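Local structure of lipase (Penicillium expansum, 3G7N) at residues A[4-9]-A[208-214]; A[13-17]-A[29-33]; A[48-52]-A[113-117]. The protein hydrolyses triacylglycerols and other acylglycerol lipids as a secreted alkaline lipase, releasing free fatty acids. Residues are numbered along the deposited sequence.

Interaction 1 (A[4-9]-A[208-214])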
ATOM      1  N   ASP A   4      -8.422   5.705 -17.888  1.00 15.01           N
ATOM      2  CA  ASP A   4      -9.231   4.883 -16.999  1.00 15.21           C
ATOM      3  C   ASP A   4      -9.798   5.742 -15.879  1.00 15.55           C
ATOM      4  O   ASP A   4      -9.471   5.549 -14.692  1.00 15.95           O
ATOM      5  CB  ASP A   4      -8.434   3.695 -16.452  1.00 16.46           C
ATOM      6  CG  ASP A   4      -9.328   2.617 -15.848  1.00 21.35           C
ATOM      7  OD1 ASP A   4     -10.566   2.813 -15.778  1.00 22.20           O
ATOM      8  OD2 ASP A   4      -8.790   1.600 -15.364  1.00 19.54           O
ATOM      9  N   ALA A   5     -10.627   6.718 -16.251  1.00 17.84           N
ATOM     10  CA  ALA A   5     -11.250   7.619 -15.290  1.00 17.29           C
ATOM     11  C   ALA A   5     -12.011   6.854 -14.209  1.00 15.90           C
ATOM     12  O   ALA A   5     -12.122   7.310 -13.069  1.00 16.02           O
ATOM     13  CB  ALA A   5     -12.186   8.614 -16.004  1.00 16.69           C
ATOM     14  N   ALA A   6     -12.573   5.710 -14.577  1.00 17.26           N
ATOM     15  CA  ALA A   6     -13.391   4.933 -13.653  1.00 18.59           C
ATOM     16  C   ALA A   6     -12.611   4.448 -12.430  1.00 17.48           C
ATOM     17  O   ALA A   6     -13.210   4.142 -11.403  1.00 17.81           O
ATOM     18  CB  ALA A   6     -14.033   3.753 -14.374  1.00 18.60           C
ATOM     19  N   ALA A   7     -11.285   4.357 -12.561  1.00 15.41           N
ATOM     20  CA  ALA A   7     -10.403   3.936 -11.462  1.00 15.51           C
ATOM     21  C   ALA A   7     -10.233   5.013 -10.400  1.00 14.25           C
ATOM     22  O   ALA A   7      -9.753   4.724  -9.295  1.00 15.36           O
ATOM     23  CB  ALA A   7      -9.049   3.526 -12.014  1.00 14.62           C
ATOM     24  N   PHE A   8     -10.504   6.261 -10.756  1.00 13.48           N
ATOM     25  CA  PHE A   8     -10.125   7.388  -9.909  1.00 11.96           C
ATOM     26  C   PHE A   8     -10.854   7.396  -8.557  1.00 13.88           C
ATOM     27  O   PHE A   8     -10.223   7.608  -7.518  1.00 13.22           O
ATOM     28  CB  PHE A   8     -10.290   8.731 -10.637  1.00 12.68           C
ATOM     29  CG  PHE A   8      -9.973   9.927  -9.783  1.00 11.24           C
ATOM     30  CD1 PHE A   8      -8.688  10.444  -9.755  1.00 13.59           C
ATOM     31  CD2 PHE A   8     -10.945  10.545  -9.027  1.00 15.59           C
ATOM     32  CE1 PHE A   8      -8.374  11.530  -8.963  1.00 12.98           C
ATOM     33  CE2 PHE A   8     -10.628  11.635  -8.221  1.00 14.64           C
ATOM     34  CZ  PHE A   8      -9.343  12.150  -8.232  1.00 13.58           C
ATOM     35  N   PRO A   9     -12.178   7.151  -8.546  1.00 13.62           N
ATOM     36  CA  PRO A   9     -12.848   7.281  -7.254  1.00 14.50           C
ATOM     37  C   PRO A   9     -12.293   6.354  -6.163  1.00 10.78           C
ATOM     38  O   PRO A   9     -12.108   6.805  -5.033  1.00 11.40           O
ATOM     39  CB  PRO A   9     -14.310   6.952  -7.576  1.00 15.45           C
ATOM     40  CG  PRO A   9     -14.456   7.404  -9.010  1.00 17.41           C
ATOM     41  CD  PRO A   9     -13.139   7.050  -9.663  1.00 14.81           C
ATOM     42  N   TYR A 208      -1.539   2.519 -11.693  1.00  9.16           N
ATOM     43  CA  TYR A 208      -2.390   3.602 -12.167  1.00 10.14           C
ATOM     44  C   TYR A 208      -1.654   4.904 -11.896  1.00  8.91           C
ATOM     45  O   TYR A 208      -0.782   4.957 -11.025  1.00  9.37           O
ATOM     46  CB  TYR A 208      -3.720   3.637 -11.404  1.00 10.19           C
ATOM     47  CG  TYR A 208      -4.611   2.431 -11.642  1.00 11.42           C
ATOM     48  CD1 TYR A 208      -5.554   2.434 -12.670  1.00 12.88           C
ATOM     49  CD2 TYR A 208      -4.429   1.251 -10.922  1.00 11.83           C
ATOM     50  CE1 TYR A 208      -6.304   1.293 -12.968  1.00 13.22           C
ATOM     51  CE2 TYR A 208      -5.221   0.126 -11.156  1.00 12.86           C
ATOM     52  CZ  TYR A 208      -6.105   0.137 -12.231  1.00 11.84           C
ATOM     53  OH  TYR A 208      -6.856  -0.990 -12.509  1.00 15.08           O
ATOM     54  N   TYR A 209      -1.991   5.956 -12.638  1.00  9.86           N
ATOM     55  CA  TYR A 209      -1.196   7.169 -12.606  1.00  9.79           C
ATOM     56  C   TYR A 209      -2.111   8.351 -12.880  1.00 10.54           C
ATOM     57  O   TYR A 209      -3.049   8.236 -13.677  1.00 12.87           O
ATOM     58  CB  TYR A 209      -0.093   7.066 -13.665  1.00 10.34           C
ATOM     59  CG  TYR A 209       1.021   8.075 -13.527  1.00 10.23           C
ATOM     60  CD1 TYR A 209       2.046   7.897 -12.605  1.00  9.61           C
ATOM     61  CD2 TYR A 209       1.141   9.107 -14.436  1.00 11.20           C
ATOM     62  CE1 TYR A 209       3.092   8.773 -12.518  1.00 10.68           C
ATOM     63  CE2 TYR A 209       2.273   9.935 -14.436  1.00 14.26           C
ATOM     64  CZ  TYR A 209       3.235   9.752 -13.451  1.00  8.83           C
ATOM     65  OH  TYR A 209       4.358  10.559 -13.424  1.00 12.24           O
ATOM     66  N   SER A 210      -1.900   9.468 -12.205  1.00 10.04           N
ATOM     67  CA  SER A 210      -2.703  10.651 -12.489  1.00 10.20           C
ATOM     68  C   SER A 210      -1.915  11.897 -12.180  1.00 13.19           C
ATOM     69  O   SER A 210      -0.869  11.837 -11.513  1.00 11.14           O
ATOM     70  CB  SER A 210      -4.037  10.647 -11.711  1.00 12.46           C
ATOM     71  OG  SER A 210      -3.902  11.261 -10.435  1.00 11.93           O
ATOM     72  N   SER A 211      -2.479  13.035 -12.574  1.00 12.55           N
ATOM     73  CA  SER A 211      -2.003  14.325 -12.109  1.00 14.81           C
ATOM     74  C   SER A 211      -3.025  14.965 -11.178  1.00 17.60           C
ATOM     75  O   SER A 211      -2.988  16.179 -10.952  1.00 19.74           O
ATOM     76  CB  SER A 211      -1.700  15.256 -13.295  1.00 18.69           C
ATOM     77  OG  SER A 211      -2.840  15.425 -14.112  1.00 22.08           O
ATOM     78  N   GLY A 212      -3.842  14.140 -10.525  1.00 13.38           N
ATOM     79  CA  GLY A 212      -4.667  14.619  -9.420  1.00 14.28           C
ATOM     80  C   GLY A 212      -6.142  14.730  -9.758  1.00 14.50           C
ATOM     81  O   GLY A 212      -6.942  15.143  -8.932  1.00 17.09           O
ATOM     82  N   THR A 213      -6.507  14.342 -10.971  1.00 15.47           N
ATOM     83  CA  THR A 213      -7.887  14.478 -11.433  1.00 18.02           C
ATOM     84  C   THR A 213      -8.381  13.170 -12.039  1.00 14.82           C
ATOM     85  O   THR A 213      -7.594  12.358 -12.531  1.00 14.17           O
ATOM     86  CB  THR A 213      -8.038  15.580 -12.504  1.00 20.30           C
ATOM     87  OG1 THR A 213      -7.301  15.208 -13.671  1.00 20.67           O
ATOM     88  CG2 THR A 213      -7.546  16.920 -12.000  1.00 24.11           C
ATOM     89  N   GLU A 214      -9.702  13.010 -12.103  1.00 15.03           N
ATOM     90  CA  GLU A 214     -10.286  11.841 -12.723  1.00 14.41           C
ATOM     91  C   GLU A 214      -9.899  11.755 -14.199  1.00 15.55           C
ATOM     92  O   GLU A 214      -9.511  10.702 -14.698  1.00 14.54           O
ATOM     93  CB  GLU A 214     -11.810  11.882 -12.582  1.00 20.18           C
ATOM     94  CG  GLU A 214     -12.499  10.653 -13.134  1.00 21.62           C
ATOM     95  CD  GLU A 214     -13.946  10.524 -12.679  1.00 38.99           C
ATOM     96  OE1 GLU A 214     -14.182  10.374 -11.460  1.00 41.44           O
ATOM     97  OE2 GLU A 214     -14.830  10.419 -13.553  1.00 43.74           O
TER
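Phe8 lays its ring against the loop that leaves strand 206-210, with the backbone of Glu214 over one face: Phe8 CG lies 3.5 Å from Glu214 CA. Glu214 CB adds an off-centre CH-pi contact, 4.3 Å from the ring centroid, while Phe8 CE1 comes within 3.5 Å of Thr213 C and 3.9 Å of Gly212 O. Within 208-214 the ring thus meets mostly backbone atoms. Beyond the two segments it also touches Thr217 and meets the ring of His12, one turn further along helix 8-23.

Glu214 spreads its aliphatic part over Ala5. Its CG sits 3.5 Å from Ala5 CB and 3.4 Å from Ala5 O, and its own carbonyl O receives a CA-H...O contact from Ala5 CA at 3.6 Å. At the other end of the contact, on the strand, Tyr208 packs CE1 against Ala7 CB at 3.7 Å, and Asp4 OD2 lies at the ring edge, 3.5 Å from Tyr208 CE1.

The loop holds its own shape. Ser210 OG accepts from Gly212 N at 2.9 Å in an ST turn, Gly212 has a positive phi of 107° that suits glycine, and Thr213 OG1 is hydrogen-bonded to Ser216. Here the N-terminal arm joins the far end of the large alpha/beta-hydrolase sheet, since strand 2-3 pairs with 218-219 beside 206-210. With no conventional hydrogen bond or salt bridge between the two segments, this surface contact rests on van der Waals and weak C-H contacts; directional bonds nearby, such as the backbone pairing of Asp4 with Thr217, lie just beyond it.

Interaction 2 (A[13-17]-A[29-33]). With SO4 (sulfate ion), chain E.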
ATOM      1  N   ARG A  13     -10.291   7.657  -2.767  1.00 10.02           N
ATOM      2  CA  ARG A  13     -10.620   7.168  -1.430  1.00  9.56           C
ATOM      3  C   ARG A  13      -9.388   6.589  -0.729  1.00  7.04           C
ATOM      4  O   ARG A  13      -9.160   6.865   0.433  1.00  7.79           O
ATOM      5  CB  ARG A  13     -11.761   6.145  -1.467  1.00  9.12           C
ATOM      6  CG  ARG A  13     -12.016   5.494  -0.111  1.00  9.36           C
ATOM      7  CD  ARG A  13     -13.217   4.542  -0.154  1.00 10.06           C
ATOM      8  NE  ARG A  13     -13.366   3.771   1.078  1.00 10.25           N
ATOM      9  CZ  ARG A  13     -12.775   2.604   1.311  1.00  9.88           C
ATOM     10  NH1 ARG A  13     -11.958   2.064   0.423  1.00 11.47           N
ATOM     11  NH2 ARG A  13     -13.003   1.986   2.466  1.00 10.55           N
ATOM     12  N   ALA A  14      -8.620   5.787  -1.449  1.00  8.15           N
ATOM     13  CA  ALA A  14      -7.418   5.203  -0.880  1.00  8.76           C
ATOM     14  C   ALA A  14      -6.471   6.305  -0.387  1.00  8.32           C
ATOM     15  O   ALA A  14      -5.834   6.161   0.651  1.00  7.79           O
ATOM     16  CB  ALA A  14      -6.731   4.326  -1.898  1.00  9.08           C
ATOM     17  N   ALA A  15      -6.362   7.384  -1.153  1.00  7.87           N
ATOM     18  CA  ALA A  15      -5.491   8.491  -0.773  1.00  8.67           C
ATOM     19  C   ALA A  15      -6.003   9.228   0.441  1.00  8.43           C
ATOM     20  O   ALA A  15      -5.223   9.625   1.299  1.00  8.78           O
ATOM     21  CB  ALA A  15      -5.300   9.428  -1.948  1.00  9.37           C
ATOM     22  N   LYS A  16      -7.335   9.374   0.544  1.00  8.24           N
ATOM     23  CA  LYS A  16      -7.917   9.954   1.754  1.00  9.24           C
ATOM     24  C   LYS A  16      -7.648   9.117   3.007  1.00  6.96           C
ATOM     25  O   LYS A  16      -7.288   9.637   4.044  1.00  7.99           O
ATOM     26  CB  LYS A  16      -9.420  10.220   1.592  1.00 10.23           C
ATOM     27  CG  LYS A  16      -9.715  11.336   0.584  1.00 12.71           C
ATOM     28  CD  LYS A  16     -11.175  11.294   0.076  1.00 21.02           C
ATOM     29  CE  LYS A  16     -12.171  11.638   1.142  1.00 30.14           C
ATOM     30  NZ  LYS A  16     -13.538  11.685   0.535  1.00 26.05           N
ATOM     31  N   LEU A  17      -7.821   7.800   2.896  1.00  7.41           N
ATOM     32  CA  LEU A  17      -7.530   6.906   4.008  1.00  7.62           C
ATOM     33  C   LEU A  17      -6.058   6.961   4.389  1.00  6.57           C
ATOM     34  O   LEU A  17      -5.707   6.953   5.570  1.00  7.74           O
ATOM     35  CB  LEU A  17      -7.916   5.470   3.653  1.00  7.30           C
ATOM     36  CG  LEU A  17      -9.415   5.214   3.448  1.00  8.01           C
ATOM     37  CD1 LEU A  17      -9.639   3.793   2.998  1.00  9.90           C
ATOM     38  CD2 LEU A  17     -10.218   5.499   4.708  1.00 11.26           C
ATOM     39  N   ALA A  29     -11.785   6.810  10.075  1.00 10.38           N
ATOM     40  CA  ALA A  29     -11.128   7.478   8.967  1.00 12.23           C
ATOM     41  C   ALA A  29     -12.106   7.355   7.823  1.00  9.62           C
ATOM     42  O   ALA A  29     -12.283   6.281   7.263  1.00  9.39           O
ATOM     43  CB  ALA A  29      -9.820   6.783   8.637  1.00 12.84           C
ATOM     44  N   PHE A  30     -12.794   8.457   7.528  1.00 10.77           N
ATOM     45  CA  PHE A  30     -13.824   8.431   6.529  1.00 10.65           C
ATOM     46  C   PHE A  30     -14.820   7.307   6.794  1.00 10.66           C
ATOM     47  O   PHE A  30     -15.346   7.248   7.914  1.00 13.09           O
ATOM     48  CB  PHE A  30     -13.209   8.439   5.128  1.00 10.74           C
ATOM     49  CG  PHE A  30     -12.379   9.670   4.865  1.00  9.33           C
ATOM     50  CD1 PHE A  30     -13.004  10.860   4.523  1.00 10.43           C
ATOM     51  CD2 PHE A  30     -11.036   9.712   5.227  1.00 11.94           C
ATOM     52  CE1 PHE A  30     -12.289  12.052   4.508  1.00 12.80           C
ATOM     53  CE2 PHE A  30     -10.307  10.889   5.116  1.00 13.74           C
ATOM     54  CZ  PHE A  30     -10.950  12.068   4.791  1.00 12.08           C
ATOM     55  N   ASP A  31     -15.040   6.395   5.855  1.00  9.92           N
ATOM     56  CA  ASP A  31     -16.054   5.352   6.060  1.00  9.88           C
ATOM     57  C   ASP A  31     -15.558   4.180   6.935  1.00 10.34           C
ATOM     58  O   ASP A  31     -16.326   3.260   7.243  1.00 11.38           O
ATOM     59  CB  ASP A  31     -16.543   4.836   4.721  1.00 11.63           C
ATOM     60  CG  ASP A  31     -15.420   4.287   3.867  1.00 10.69           C
ATOM     61  OD1 ASP A  31     -14.653   5.111   3.313  1.00 12.52           O
ATOM     62  OD2 ASP A  31     -15.259   3.053   3.767  1.00 11.35           O
ATOM     63  N   VAL A  32     -14.278   4.182   7.292  1.00  9.60           N
ATOM     64  CA  VAL A  32     -13.697   3.086   8.083  1.00  9.34           C
ATOM     65  C   VAL A  32     -13.764   3.389   9.581  1.00 10.55           C
ATOM     66  O   VAL A  32     -13.195   4.380  10.073  1.00 12.08           O
ATOM     67  CB  VAL A  32     -12.238   2.801   7.654  1.00  8.49           C
ATOM     68  CG1 VAL A  32     -11.591   1.774   8.605  1.00 11.25           C
ATOM     69  CG2 VAL A  32     -12.202   2.338   6.208  1.00 10.35           C
ATOM     70  N   THR A  33     -14.481   2.543  10.317  1.00  8.30           N
ATOM     71  CA  THR A  33     -14.470   2.593  11.779  1.00  9.25           C
ATOM     72  C   THR A  33     -13.216   1.877  12.289  1.00  8.84           C
ATOM     73  O   THR A  33     -12.970   0.721  11.954  1.00  9.53           O
ATOM     74  CB  THR A  33     -15.698   1.897  12.354  1.00 10.11           C
ATOM     75  OG1 THR A  33     -16.883   2.547  11.868  1.00 13.48           O
ATOM     76  CG2 THR A  33     -15.690   1.942  13.875  1.00 12.46           C
TER
HETATM   77  S   SO4 E 261     -14.961  14.329   2.229  1.00 19.16           S
HETATM   78  O1  SO4 E 261     -13.856  14.989   2.921  1.00 26.04           O
HETATM   79  O2  SO4 E 261     -14.968  12.868   2.387  1.00 24.57           O
HETATM   80  O3  SO4 E 261     -16.243  14.875   2.683  1.00 27.07           O
HETATM   81  O4  SO4 E 261     -14.862  14.656   0.802  1.00 27.47           O
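A type II' beta turn from Ala29 to Val32, joining the edge strand 28-29 to strand 32-40 of the alpha/beta-hydrolase sheet, is held against helix 8-23 by a bidentate salt bridge. Arg13 reaches out with its first three chi angles trans and meets Asp31 edge-on: NE donates to Asp31 OD1 at 2.9 Å and NH2 donates to Asp31 OD2 at 2.8 Å. Each end has a further partner. Arg13 NH2 also forms a salt bridge with Glu127, and Asp31 OD2 is hydrogen-bonded to Ser52 OG, so the pair belongs to a larger polar network linking the helix to strands 125-131 and 45-52.

The turn satisfies its own backbone at both ends, Val32 N donating to Ala29 O at 2.9 Å and Ala29 N to Val32 O at 2.8 Å. At its first corner Phe30 takes a positive phi of 52°, as a II' turn requires, and the residue is tied by a backbone hydrogen bond to Cys254, which is disulfide-bonded to Cys25, four residues before Ala29.

Beside the salt bridge lies an apolar patch. Leu17 CD2 approaches Ala29 CB at 4.2 Å, Phe30 CB at 4.2 Å and Val32 CG2 at 4.0 Å, and it rests 3.4 Å from Ala29 O. Lys16 sets its CE over the face of the Phe30 ring, 3.8 Å from the centroid, a CH-pi contact. Its ammonium group continues past the ring to a sulfate, probably from the crystallisation liquor, which Ser258 also binds: Lys16 NZ donates to SO4 O2 at 2.6 Å.

Interaction 3 (A[48-52]-A[113-117])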
ATOM      1  N   PHE A  48      -3.797   1.375  11.169  1.00 10.70           N
ATOM      2  CA  PHE A  48      -5.142   1.199  11.711  1.00 11.02           C
ATOM      3  C   PHE A  48      -5.651  -0.101  11.143  1.00  9.22           C
ATOM      4  O   PHE A  48      -5.470  -0.371   9.956  1.00 10.48           O
ATOM      5  CB  PHE A  48      -6.115   2.253  11.128  1.00 16.47           C
ATOM      6  CG  PHE A  48      -5.731   3.677  11.336  1.00 17.87           C
ATOM      7  CD1 PHE A  48      -5.281   4.115  12.574  1.00 19.26           C
ATOM      8  CD2 PHE A  48      -6.103   4.631  10.383  1.00 17.25           C
ATOM      9  CE1 PHE A  48      -5.103   5.470  12.820  1.00 23.85           C
ATOM     10  CE2 PHE A  48      -5.949   5.989  10.633  1.00 18.43           C
ATOM     11  CZ  PHE A  48      -5.429   6.403  11.849  1.00 25.43           C
ATOM     12  N   VAL A  49      -6.488  -0.780  11.911  1.00  7.91           N
ATOM     13  CA  VAL A  49      -7.350  -1.838  11.377  1.00  7.84           C
ATOM     14  C   VAL A  49      -8.774  -1.517  11.750  1.00  7.79           C
ATOM     15  O   VAL A  49      -9.034  -0.925  12.804  1.00  8.24           O
ATOM     16  CB  VAL A  49      -6.973  -3.225  11.946  1.00  7.35           C
ATOM     17  CG1 VAL A  49      -7.823  -4.311  11.284  1.00  9.22           C
ATOM     18  CG2 VAL A  49      -5.490  -3.499  11.687  1.00 10.91           C
ATOM     19  N   GLY A  50      -9.695  -1.750  10.825  1.00  7.67           N
ATOM     20  CA  GLY A  50     -11.105  -1.545  11.155  1.00  8.04           C
ATOM     21  C   GLY A  50     -11.991  -2.045  10.038  1.00  8.69           C
ATOM     22  O   GLY A  50     -11.603  -2.930   9.292  1.00  7.90           O
ATOM     23  N   TYR A  51     -13.223  -1.551  10.020  1.00  8.15           N
ATOM     24  CA  TYR A  51     -14.225  -2.048   9.080  1.00  8.97           C
ATOM     25  C   TYR A  51     -15.031  -0.883   8.532  1.00  8.43           C
ATOM     26  O   TYR A  51     -15.236   0.130   9.197  1.00  8.91           O
ATOM     27  CB  TYR A  51     -15.156  -3.081   9.742  1.00  9.30           C
ATOM     28  CG  TYR A  51     -15.999  -2.536  10.844  1.00 10.04           C
ATOM     29  CD1 TYR A  51     -17.270  -2.038  10.584  1.00 12.14           C
ATOM     30  CD2 TYR A  51     -15.522  -2.459  12.146  1.00 10.91           C
ATOM     31  CE1 TYR A  51     -18.047  -1.494  11.595  1.00 13.22           C
ATOM     32  CE2 TYR A  51     -16.269  -1.877  13.159  1.00 10.68           C
ATOM     33  CZ  TYR A  51     -17.537  -1.398  12.881  1.00 11.95           C
ATOM     34  OH  TYR A  51     -18.290  -0.818  13.886  1.00 16.14           O
ATOM     35  N   SER A  52     -15.509  -1.070   7.304  1.00  9.11           N
ATOM     36  CA  SER A  52     -16.410  -0.118   6.653  1.00  9.21           C
ATOM     37  C   SER A  52     -17.745  -0.813   6.417  1.00 10.26           C
ATOM     38  O   SER A  52     -17.850  -1.668   5.559  1.00 10.01           O
ATOM     39  CB  SER A  52     -15.833   0.290   5.308  1.00  9.95           C
ATOM     40  OG  SER A  52     -16.805   1.086   4.613  1.00 10.39           O
ATOM     41  N   GLU A 113      -6.299  -9.232  14.526  1.00  9.99           N
ATOM     42  CA  GLU A 113      -7.446  -8.334  14.517  1.00  9.13           C
ATOM     43  C   GLU A 113      -8.305  -8.565  13.283  1.00  8.54           C
ATOM     44  O   GLU A 113      -9.539  -8.596  13.379  1.00  9.58           O
ATOM     45  CB  GLU A 113      -7.001  -6.872  14.599  1.00 10.95           C
ATOM     46  CG  GLU A 113      -8.154  -5.882  14.523  1.00 11.09           C
ATOM     47  CD  GLU A 113      -9.112  -5.946  15.712  1.00 14.34           C
ATOM     48  OE1 GLU A 113      -8.800  -6.607  16.728  1.00 15.42           O
ATOM     49  OE2 GLU A 113     -10.113  -5.199  15.695  1.00 14.60           O
ATOM     50  N   VAL A 114      -7.692  -8.792  12.133  1.00  8.93           N
ATOM     51  CA  VAL A 114      -8.478  -9.093  10.941  1.00  9.21           C
ATOM     52  C   VAL A 114      -9.311 -10.372  11.149  1.00 10.89           C
ATOM     53  O   VAL A 114     -10.491 -10.425  10.769  1.00 10.86           O
ATOM     54  CB  VAL A 114      -7.602  -9.178   9.674  1.00  8.38           C
ATOM     55  CG1 VAL A 114      -8.410  -9.707   8.470  1.00 10.50           C
ATOM     56  CG2 VAL A 114      -6.971  -7.816   9.365  1.00  9.66           C
ATOM     57  N   LYS A 115      -8.719 -11.383  11.782  1.00 10.26           N
ATOM     58  CA  LYS A 115      -9.441 -12.626  12.029  1.00 12.47           C
ATOM     59  C   LYS A 115     -10.618 -12.411  12.972  1.00 11.71           C
ATOM     60  O   LYS A 115     -11.722 -12.903  12.716  1.00 12.84           O
ATOM     61  CB  LYS A 115      -8.501 -13.684  12.590  1.00 14.77           C
ATOM     62  CG  LYS A 115      -9.104 -15.079  12.641  1.00 23.54           C
ATOM     63  CD  LYS A 115      -8.150 -16.050  13.323  1.00 31.05           C
ATOM     64  CE  LYS A 115      -8.667 -17.483  13.218  1.00 42.03           C
ATOM     65  NZ  LYS A 115      -7.628 -18.495  13.579  1.00 44.15           N
ATOM     66  N   ALA A 116     -10.441 -11.549  13.965  1.00 10.36           N
ATOM     67  CA  ALA A 116     -11.539 -11.211  14.848  1.00 11.83           C
ATOM     68  C   ALA A 116     -12.651 -10.472  14.098  1.00 11.13           C
ATOM     69  O   ALA A 116     -13.844 -10.714  14.326  1.00 12.27           O
ATOM     70  CB  ALA A 116     -11.033 -10.377  16.017  1.00 12.70           C
ATOM     71  N   LEU A 117     -12.282  -9.566  13.197  1.00 10.30           N
ATOM     72  CA  LEU A 117     -13.281  -8.820  12.449  1.00 10.37           C
ATOM     73  C   LEU A 117     -14.013  -9.706  11.449  1.00  8.88           C
ATOM     74  O   LEU A 117     -15.212  -9.534  11.226  1.00  9.89           O
ATOM     75  CB  LEU A 117     -12.656  -7.597  11.774  1.00  8.66           C
ATOM     76  CG  LEU A 117     -12.278  -6.472  12.734  1.00  9.02           C
ATOM     77  CD1 LEU A 117     -11.390  -5.448  12.024  1.00 10.97           C
ATOM     78  CD2 LEU A 117     -13.523  -5.806  13.274  1.00 12.37           C
TER
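Glu113 opens the helical side of this contact with its aliphatic part: its CG packs 3.6 Å from Val49 CG1, and its CA is 7.2 Å from that of Val49. The carboxylate has other business, as OE2 is hydrogen-bonded to a bound di(hydroxyethyl)ether, probably a crystallisation additive. Next comes Val114, directed sideways, whose CG2 lies 4.1 Å from the same Val49 CG1; it also touches Val60 on the adjoining strand 57-62.

Helix 97-120 runs here nearly along strand 45-52, the short segments making an angle of 17° with their axes 8.8 Å apart. This is the helix-on-sheet layering of the alpha/beta-hydrolase fold: the helix covers strand 45-52 and its two neighbours, 32-40 and 57-62. Lys115 and Ala116 are out of reach of 48-52, and one helical turn after Glu113 the chain comes back with Leu117, its N bonded to Glu113 O at 2.9 Å.

Leu117 reaches Val49, Gly50 and Tyr51. Its CD1 sits 3.8 Å from Val49 CG1 and 3.7 Å from Gly50 O, and its CD2 reaches Tyr51 CD2 at 4.1 Å. Gly50 offers no side chain, and a CB there would point away from the helix; Val49 and Tyr51 both direct their CB atoms toward it. The same leucine touches Val35 and Ile58 on the flanking strands, while the Tyr51 ring stacks on Tyr121, just past the helix.

All three contacts reach the one large mixed sheet of the hydrolase fold. Interactions 1 and 2 share helix 8-23, about 17 Å apart between centres; the first joins its N-terminal end to strand 206-210 near one side of the sheet, the second joins its middle to the turn at the other. Interactions 2 and 3, about 14 Å apart between centres, touch directly through neighbouring strands 32-40 and 45-52, with Thr33 N 2.8 Å from Tyr51 O; interactions 1 and 3 are about 28 Å apart between centres. In sequence, interaction 2 closes before interaction 3 opens and interaction 1 brackets both, so the N-terminal helix packs at two places against distant parts of one sheet.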